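Local coordinates for thioredoxin-like protein (Klebsiella pneumoniae subsp. pneumoniae MGH 78578, PDB 3TY1) that probably binds carbohydrate, as a supersandwich-fold member of the galactose mutarotase group and a putative aldose 1-epimerase, at residues 46-51 with 64-69; 85-90 with 109-114. All blocks are in the same frame, centred on the assembly; numbering follows the deposited sequence.

Contact 1: residues 46-51 with 64-69; sequences EGSKIL and SPTRGM
Two hydroxyl groups of segment 64-69 bond the backbone of K49, at the start of strand 49-55. T66 has OG1 beside its own backbone N and anti to the carbonyl carbon (chi1 -56°), so the hydroxyl meets the amide of K49 head on: K49 N donates to T66 OG1 over 2.7 Å, nearly straight at 166°. On the same edge of the strand, S64 OG, anti to its own N, donates to K49 O at 2.8 Å, almost along the C=O axis (176°). K49 is thus gripped at both backbone polar atoms by side chains, where a regular strand pair would use main-chain groups. S64 CA adds a CA-H...O contact to the same carbonyl, and R67 N reaches S64 OG in a weak bond that ties the hydroxyl back into its own segment.

Van der Waals contact surrounds these bonds: P65 CD lies 3.5 Å from K49 O, and the apolar pair is P65 CG with L51 CB at 4.0 Å. The K49 chain crosses both P65 and T66 at about a right angle; bent at chi3, it brings CE to 3.8 Å from T66 OG1 before NZ continues to a salt bridge with D15.

The contact lies in the six-stranded antiparallel sheet, where strand 49-55 runs between strands 33-39 and 60-64 and segment 64-69 leads from 60-64 into 70-76. Q37 of strand 33-39 touches K49, L51 and P65, while V147 of strand 146-152, from the ten-stranded sheet, packs on L51 and P65.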
ATOM      1  N   GLU A  46     -11.046   1.318   6.108  1.00 28.84           N
ATOM      2  CA  GLU A  46     -10.782   2.643   6.647  1.00 27.80           C
ATOM      3  C   GLU A  46     -10.554   3.681   5.538  1.00 28.38           C
ATOM      4  O   GLU A  46      -9.687   3.509   4.712  1.00 28.35           O
ATOM      5  CB  GLU A  46      -9.574   2.654   7.584  1.00 32.18           C
ATOM      6  CG  GLU A  46      -9.276   4.058   8.187  1.00 36.08           C
ATOM      7  CD  GLU A  46     -10.490   4.718   8.919  1.00 42.39           C
ATOM      8  OE1 GLU A  46     -11.133   4.046   9.734  1.00 52.33           O
ATOM      9  OE2 GLU A  46     -10.768   5.907   8.705  1.00 58.95           O
ATOM     10  N   GLY A  47     -11.397   4.699   5.507  1.00 30.06           N
ATOM     11  CA  GLY A  47     -11.285   5.773   4.517  1.00 31.27           C
ATOM     12  C   GLY A  47     -12.004   5.520   3.201  1.00 28.60           C
ATOM     13  O   GLY A  47     -12.096   6.421   2.411  1.00 30.20           O
ATOM     14  N   SER A  48     -12.524   4.310   2.970  1.00 26.32           N
ATOM     15  CA  SER A  48     -13.246   3.995   1.754  1.00 27.24           C
ATOM     16  C   SER A  48     -14.555   4.739   1.694  1.00 30.73           C
ATOM     17  O   SER A  48     -15.221   4.874   2.703  1.00 28.93           O
ATOM     18  CB  SER A  48     -13.566   2.509   1.662  1.00 24.76           C
ATOM     19  OG  SER A  48     -12.380   1.752   1.443  1.00 26.02           O
ATOM     20  N   LYS A  49     -14.923   5.229   0.507  1.00 27.97           N
ATOM     21  CA  LYS A  49     -16.223   5.879   0.349  1.00 26.27           C
ATOM     22  C   LYS A  49     -17.220   5.009  -0.422  1.00 24.81           C
ATOM     23  O   LYS A  49     -16.831   4.235  -1.312  1.00 24.60           O
ATOM     24  CB  LYS A  49     -16.044   7.150  -0.414  1.00 26.09           C
ATOM     25  CG  LYS A  49     -15.213   8.234   0.244  1.00 32.24           C
ATOM     26  CD  LYS A  49     -14.968   9.400  -0.727  1.00 36.98           C
ATOM     27  CE  LYS A  49     -13.841   9.098  -1.754  1.00 38.05           C
ATOM     28  NZ  LYS A  49     -13.687  10.167  -2.772  1.00 34.56           N
ATOM     29  N   ILE A  50     -18.491   5.145  -0.064  1.00 25.13           N
ATOM     30  CA  ILE A  50     -19.602   4.641  -0.862  1.00 25.30           C
ATOM     31  C   ILE A  50     -20.494   5.817  -1.218  1.00 26.33           C
ATOM     32  O   ILE A  50     -20.550   6.831  -0.476  1.00 26.41           O
ATOM     33  CB  ILE A  50     -20.439   3.511  -0.189  1.00 25.79           C
ATOM     34  CG1 ILE A  50     -20.974   3.909   1.168  1.00 28.60           C
ATOM     35  CG2 ILE A  50     -19.600   2.213  -0.138  1.00 24.30           C
ATOM     36  CD1 ILE A  50     -21.992   2.908   1.725  1.00 29.40           C
ATOM     37  N   LEU A  51     -21.158   5.696  -2.366  1.00 25.90           N
ATOM     38  CA  LEU A  51     -22.068   6.725  -2.837  1.00 25.06           C
ATOM     39  C   LEU A  51     -23.315   5.981  -3.285  1.00 25.94           C
ATOM     40  O   LEU A  51     -23.233   5.073  -4.131  1.00 25.37           O
ATOM     41  CB  LEU A  51     -21.415   7.541  -3.949  1.00 26.05           C
ATOM     42  CG  LEU A  51     -22.211   8.601  -4.693  1.00 27.10           C
ATOM     43  CD1 LEU A  51     -22.737   9.650  -3.762  1.00 25.11           C
ATOM     44  CD2 LEU A  51     -21.260   9.254  -5.799  1.00 26.62           C
ATOM     45  N   SER A  64     -18.826   2.692  -5.255  1.00 26.46           N
ATOM     46  CA  SER A  64     -17.691   3.119  -4.459  1.00 25.51           C
ATOM     47  C   SER A  64     -16.704   3.971  -5.253  1.00 23.17           C
ATOM     48  O   SER A  64     -15.998   3.444  -6.110  1.00 25.20           O
ATOM     49  CB  SER A  64     -16.967   1.917  -3.854  1.00 27.00           C
ATOM     50  OG  SER A  64     -15.850   2.417  -3.153  1.00 25.37           O
ATOM     51  N   PRO A  65     -16.621   5.285  -4.952  1.00 24.45           N
ATOM     52  CA  PRO A  65     -15.629   6.135  -5.595  1.00 23.70           C
ATOM     53  C   PRO A  65     -14.181   5.770  -5.282  1.00 26.16           C
ATOM     54  O   PRO A  65     -13.282   6.058  -6.066  1.00 28.12           O
ATOM     55  CB  PRO A  65     -15.955   7.509  -5.027  1.00 24.35           C
ATOM     56  CG  PRO A  65     -17.446   7.416  -4.742  1.00 25.64           C
ATOM     57  CD  PRO A  65     -17.589   6.096  -4.182  1.00 25.92           C
ATOM     58  N   THR A  66     -13.937   5.179  -4.119  1.00 26.15           N
ATOM     59  CA  THR A  66     -12.612   4.725  -3.754  1.00 24.39           C
ATOM     60  C   THR A  66     -12.156   3.565  -4.634  1.00 26.13           C
ATOM     61  O   THR A  66     -10.956   3.411  -4.885  1.00 26.97           O
ATOM     62  CB  THR A  66     -12.637   4.293  -2.287  1.00 25.98           C
ATOM     63  OG1 THR A  66     -13.100   5.404  -1.529  1.00 30.20           O
ATOM     64  CG2 THR A  66     -11.245   3.875  -1.777  1.00 27.35           C
ATOM     65  N   ARG A  67     -13.121   2.720  -5.047  1.00 25.90           N
ATOM     66  CA  ARG A  67     -12.860   1.526  -5.853  1.00 25.95           C
ATOM     67  C   ARG A  67     -13.354   1.714  -7.296  1.00 25.78           C
ATOM     68  O   ARG A  67     -14.260   1.022  -7.751  1.00 26.86           O
ATOM     69  CB  ARG A  67     -13.507   0.311  -5.165  1.00 25.20           C
ATOM     70  CG  ARG A  67     -12.919   0.029  -3.734  1.00 23.96           C
ATOM     71  CD  ARG A  67     -13.477  -1.226  -3.092  1.00 24.89           C
ATOM     72  NE  ARG A  67     -13.232  -2.374  -3.959  1.00 22.91           N
ATOM     73  CZ  ARG A  67     -12.062  -2.955  -4.192  1.00 24.67           C
ATOM     74  NH1 ARG A  67     -10.940  -2.572  -3.547  1.00 26.98           N
ATOM     75  NH2 ARG A  67     -12.017  -3.938  -5.106  1.00 26.85           N
ATOM     76  N   GLY A  68     -12.828   2.762  -7.946  1.00 25.07           N
ATOM     77  CA  GLY A  68     -12.997   3.030  -9.395  1.00 27.27           C
ATOM     78  C   GLY A  68     -14.415   3.241  -9.884  1.00 28.60           C
ATOM     79  O   GLY A  68     -14.688   3.066 -11.050  1.00 28.85           O
HETATM   80  N   MSE A  69     -15.304   3.623  -8.971  1.00 26.91           N
HETATM   81  CA  MSE A  69     -16.740   3.739  -9.259  1.00 26.72           C
HETATM   82  C   MSE A  69     -17.402   2.396  -9.583  1.00 24.93           C
HETATM   83  O   MSE A  69     -18.486   2.349 -10.202  1.00 26.17           O
HETATM   84  CB  MSE A  69     -17.023   4.782 -10.343  1.00 29.50           C
HETATM   85  CG  MSE A  69     -16.325   6.095 -10.204  1.00 24.64           C
HETATM   86 SE   MSE A  69     -16.896   7.220  -8.797  0.75 23.47          SE
HETATM   87  CE  MSE A  69     -18.719   7.723  -9.383  1.00 25.73           C
TER

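Contact 2: residues 85-90 with 109-114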
ATOM      1  N   SER A  85     -20.084 -12.167  -1.243  1.00 32.16           N
ATOM      2  CA  SER A  85     -18.692 -12.603  -1.258  1.00 30.17           C
ATOM      3  C   SER A  85     -18.207 -12.825   0.168  1.00 27.39           C
ATOM      4  O   SER A  85     -18.742 -12.206   1.105  1.00 27.07           O
ATOM      5  CB  SER A  85     -17.882 -11.518  -1.913  1.00 30.21           C
ATOM      6  OG  SER A  85     -16.498 -11.715  -1.847  1.00 28.00           O
ATOM      7  N   PRO A  86     -17.172 -13.683   0.356  1.00 27.41           N
ATOM      8  CA  PRO A  86     -16.526 -13.703   1.662  1.00 27.28           C
ATOM      9  C   PRO A  86     -15.881 -12.377   2.073  1.00 26.21           C
ATOM     10  O   PRO A  86     -15.621 -12.187   3.254  1.00 25.41           O
ATOM     11  CB  PRO A  86     -15.446 -14.790   1.500  1.00 29.90           C
ATOM     12  CG  PRO A  86     -15.178 -14.868  -0.009  1.00 29.27           C
ATOM     13  CD  PRO A  86     -16.562 -14.674  -0.564  1.00 29.50           C
ATOM     14  N   VAL A  87     -15.535 -11.522   1.116  1.00 27.00           N
ATOM     15  CA  VAL A  87     -14.946 -10.202   1.365  1.00 26.66           C
ATOM     16  C   VAL A  87     -16.161  -9.256   1.636  1.00 29.94           C
ATOM     17  O   VAL A  87     -16.915  -8.890   0.714  1.00 28.37           O
ATOM     18  CB  VAL A  87     -14.136  -9.687   0.162  1.00 27.79           C
ATOM     19  CG1 VAL A  87     -13.599  -8.261   0.435  1.00 25.90           C
ATOM     20  CG2 VAL A  87     -12.999 -10.659  -0.211  1.00 26.77           C
ATOM     21  N   LYS A  88     -16.374  -8.928   2.896  1.00 26.05           N
ATOM     22  CA  LYS A  88     -17.518  -8.132   3.318  1.00 29.68           C
ATOM     23  C   LYS A  88     -17.197  -6.636   3.368  1.00 34.91           C
ATOM     24  O   LYS A  88     -18.085  -5.814   3.291  1.00 38.99           O
ATOM     25  CB  LYS A  88     -17.996  -8.566   4.693  1.00 33.26           C
ATOM     26  CG  LYS A  88     -18.334 -10.030   4.831  1.00 37.93           C
ATOM     27  CD  LYS A  88     -19.531 -10.452   4.066  1.00 42.49           C
ATOM     28  CE  LYS A  88     -19.847 -11.966   4.286  1.00 52.23           C
ATOM     29  NZ  LYS A  88     -20.638 -12.516   3.079  1.00 49.29           N
ATOM     30  N   GLU A  89     -15.938  -6.284   3.450  1.00 27.00           N
ATOM     31  CA  GLU A  89     -15.535  -4.881   3.539  1.00 26.68           C
ATOM     32  C   GLU A  89     -15.369  -4.254   2.141  1.00 25.36           C
ATOM     33  O   GLU A  89     -15.093  -4.964   1.188  1.00 23.48           O
ATOM     34  CB  GLU A  89     -14.205  -4.836   4.301  1.00 25.20           C
ATOM     35  CG  GLU A  89     -14.518  -5.157   5.811  1.00 30.33           C
ATOM     36  CD  GLU A  89     -13.304  -5.252   6.715  1.00 36.47           C
ATOM     37  OE1 GLU A  89     -12.146  -5.010   6.262  1.00 33.38           O
ATOM     38  OE2 GLU A  89     -13.547  -5.614   7.890  1.00 25.74           O
ATOM     39  N   VAL A  90     -15.541  -2.932   2.087  1.00 26.58           N
ATOM     40  CA  VAL A  90     -15.242  -2.113   0.935  1.00 25.14           C
ATOM     41  C   VAL A  90     -13.756  -1.746   1.116  1.00 25.02           C
ATOM     42  O   VAL A  90     -13.416  -0.720   1.746  1.00 25.19           O
ATOM     43  CB  VAL A  90     -16.164  -0.872   0.889  1.00 25.00           C
ATOM     44  CG1 VAL A  90     -15.834   0.027  -0.355  1.00 24.53           C
ATOM     45  CG2 VAL A  90     -17.683  -1.329   0.932  1.00 21.50           C
ATOM     46  N   GLY A 109     -10.243  -7.970  -2.528  1.00 26.83           N
ATOM     47  CA  GLY A 109     -11.240  -6.898  -2.589  1.00 25.85           C
ATOM     48  C   GLY A 109     -12.551  -7.199  -3.295  1.00 27.98           C
ATOM     49  O   GLY A 109     -13.475  -6.368  -3.282  1.00 26.08           O
ATOM     50  N   PHE A 110     -12.678  -8.402  -3.838  1.00 25.49           N
ATOM     51  CA  PHE A 110     -13.775  -8.687  -4.776  1.00 27.54           C
ATOM     52  C   PHE A 110     -15.079  -9.068  -4.136  1.00 27.06           C
ATOM     53  O   PHE A 110     -15.226 -10.166  -3.557  1.00 26.65           O
ATOM     54  CB  PHE A 110     -13.338  -9.744  -5.821  1.00 25.14           C
ATOM     55  CG  PHE A 110     -14.396 -10.067  -6.871  1.00 26.69           C
ATOM     56  CD1 PHE A 110     -15.150  -9.074  -7.463  1.00 25.83           C
ATOM     57  CD2 PHE A 110     -14.546 -11.358  -7.343  1.00 26.33           C
ATOM     58  CE1 PHE A 110     -16.101  -9.365  -8.468  1.00 27.84           C
ATOM     59  CE2 PHE A 110     -15.474 -11.648  -8.324  1.00 28.43           C
ATOM     60  CZ  PHE A 110     -16.247 -10.650  -8.886  1.00 26.98           C
ATOM     61  N   ASN A 111     -16.028  -8.121  -4.195  1.00 27.11           N
ATOM     62  CA  ASN A 111     -17.392  -8.371  -3.759  1.00 24.03           C
ATOM     63  C   ASN A 111     -18.494  -7.625  -4.540  1.00 24.82           C
ATOM     64  O   ASN A 111     -19.665  -7.693  -4.187  1.00 25.36           O
ATOM     65  CB  ASN A 111     -17.493  -8.067  -2.277  1.00 24.56           C
ATOM     66  CG  ASN A 111     -17.203  -6.610  -1.962  1.00 26.92           C
ATOM     67  OD1 ASN A 111     -17.257  -5.720  -2.855  1.00 25.66           O
ATOM     68  ND2 ASN A 111     -16.976  -6.341  -0.674  1.00 26.42           N
ATOM     69  N   GLU A 112     -18.119  -7.016  -5.654  1.00 22.87           N
ATOM     70  CA  GLU A 112     -18.982  -6.081  -6.340  1.00 23.56           C
ATOM     71  C   GLU A 112     -19.906  -6.727  -7.377  1.00 24.20           C
ATOM     72  O   GLU A 112     -19.637  -7.788  -7.909  1.00 27.14           O
ATOM     73  CB  GLU A 112     -18.111  -5.012  -7.025  1.00 24.14           C
ATOM     74  CG  GLU A 112     -17.178  -4.250  -6.111  1.00 27.25           C
ATOM     75  CD  GLU A 112     -15.729  -4.769  -6.062  1.00 30.19           C
ATOM     76  OE1 GLU A 112     -15.490  -5.990  -6.175  1.00 29.85           O
ATOM     77  OE2 GLU A 112     -14.825  -3.937  -5.904  1.00 30.65           O
HETATM   78  N   MSE A 113     -20.994  -6.020  -7.633  1.00 25.26           N
HETATM   79  CA  MSE A 113     -21.953  -6.314  -8.657  1.00 27.15           C
HETATM   80  C   MSE A 113     -21.379  -5.958 -10.041  1.00 27.59           C
HETATM   81  O   MSE A 113     -21.676  -6.650 -11.013  1.00 27.98           O
HETATM   82  CB  MSE A 113     -23.251  -5.557  -8.374  1.00 27.05           C
HETATM   83  CG  MSE A 113     -24.346  -5.793  -9.371  1.00 29.64           C
HETATM   84 SE   MSE A 113     -24.432  -4.468 -10.821  0.75 27.01          SE
HETATM   85  CE  MSE A 113     -24.451  -5.641 -12.190  1.00 25.61           C
HETATM   86  N   MSE A 114     -20.597  -4.881 -10.151  1.00 28.23           N
HETATM   87  CA  MSE A 114     -19.966  -4.535 -11.457  1.00 26.92           C
HETATM   88  C   MSE A 114     -18.564  -3.939 -11.234  1.00 28.48           C
HETATM   89  O   MSE A 114     -18.438  -2.897 -10.619  1.00 28.24           O
HETATM   90  CB  MSE A 114     -20.875  -3.594 -12.296  1.00 23.65           C
HETATM   91  CG  MSE A 114     -20.690  -3.642 -13.825  1.00 31.96           C
HETATM   92 SE   MSE A 114     -18.963  -2.963 -14.364  0.75 29.49          SE
HETATM   93  CE  MSE A 114     -19.231  -1.092 -13.877  1.00 31.32           C
TER
HETATM   94  O   HOH W   1     -20.667  -9.114  -2.069  1.00 38.35           O
HETATM   95  O   HOH W   2     -13.905  -4.629  -1.413  1.00 24.03           O
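N111 reaches across to the loop 85-90 with its carboxamide, and S85 reaches back with its hydroxyl. The N111 group stands between its own backbone N and carbonyl carbon, the crowded position (chi1 62°), which carries ND2 to V87 O at 2.9 Å. The acceptor lies in the amide plane of N111, although the N-H comes in from above the plane of the V87 carbonyl; E89 O is 3.0 Å from N111 ND2. S85 OG, anti to its backbone N, donates to F110 O at 2.6 Å, within the carbonyl plane, and S85 CB rests 3.5 Å from N111 CB. V87 adds an apolar flank, with CG1 4.0 Å from both G109 C and N111 ND2.

Behind them, S85 OG also accepts from V87 N at 3.1 Å, closing an ST turn, and K88 NZ folds back onto S85 O. N111 N donates to OE1 of E112, while OE2 of that carboxylate forms a salt bridge with R67. One water links E89 O to G109 O, and another joins S85 N to N111 O. Farther out, the F110 ring meets W83, W106 and, edge-to-face, H211, along with F170 of the second subunit, whose S145 binds E89.

With both loops lacking regular structure, side chains and water supply the partners for largely buried carbonyls; S85 OG accepts one bond while donating another, so the two probably reinforce each other.

Overall arrangement
Contacts 1 and 2 follow one another in series along the chain: contact 1 closes before the loops of contact 2 begin. Their centres are about 12 Å apart, on the same side of the chain's centre, and they touch directly, S48 with V90 and R67 with E112. Contact 1 belongs to the six-stranded antiparallel sheet, whereas contact 2 joins the loops flanking helix 100-103, the second leading into strand 114-119 of the mixed sheet. M113 and M114 both face L71 in a classic beta bulge, which joins contact 2 to strand 70-76, directly after the loop of contact 1. Together they tie the small six-stranded sheet to the loops leading into the mixed sheet, and contact 2 also reaches the second subunit.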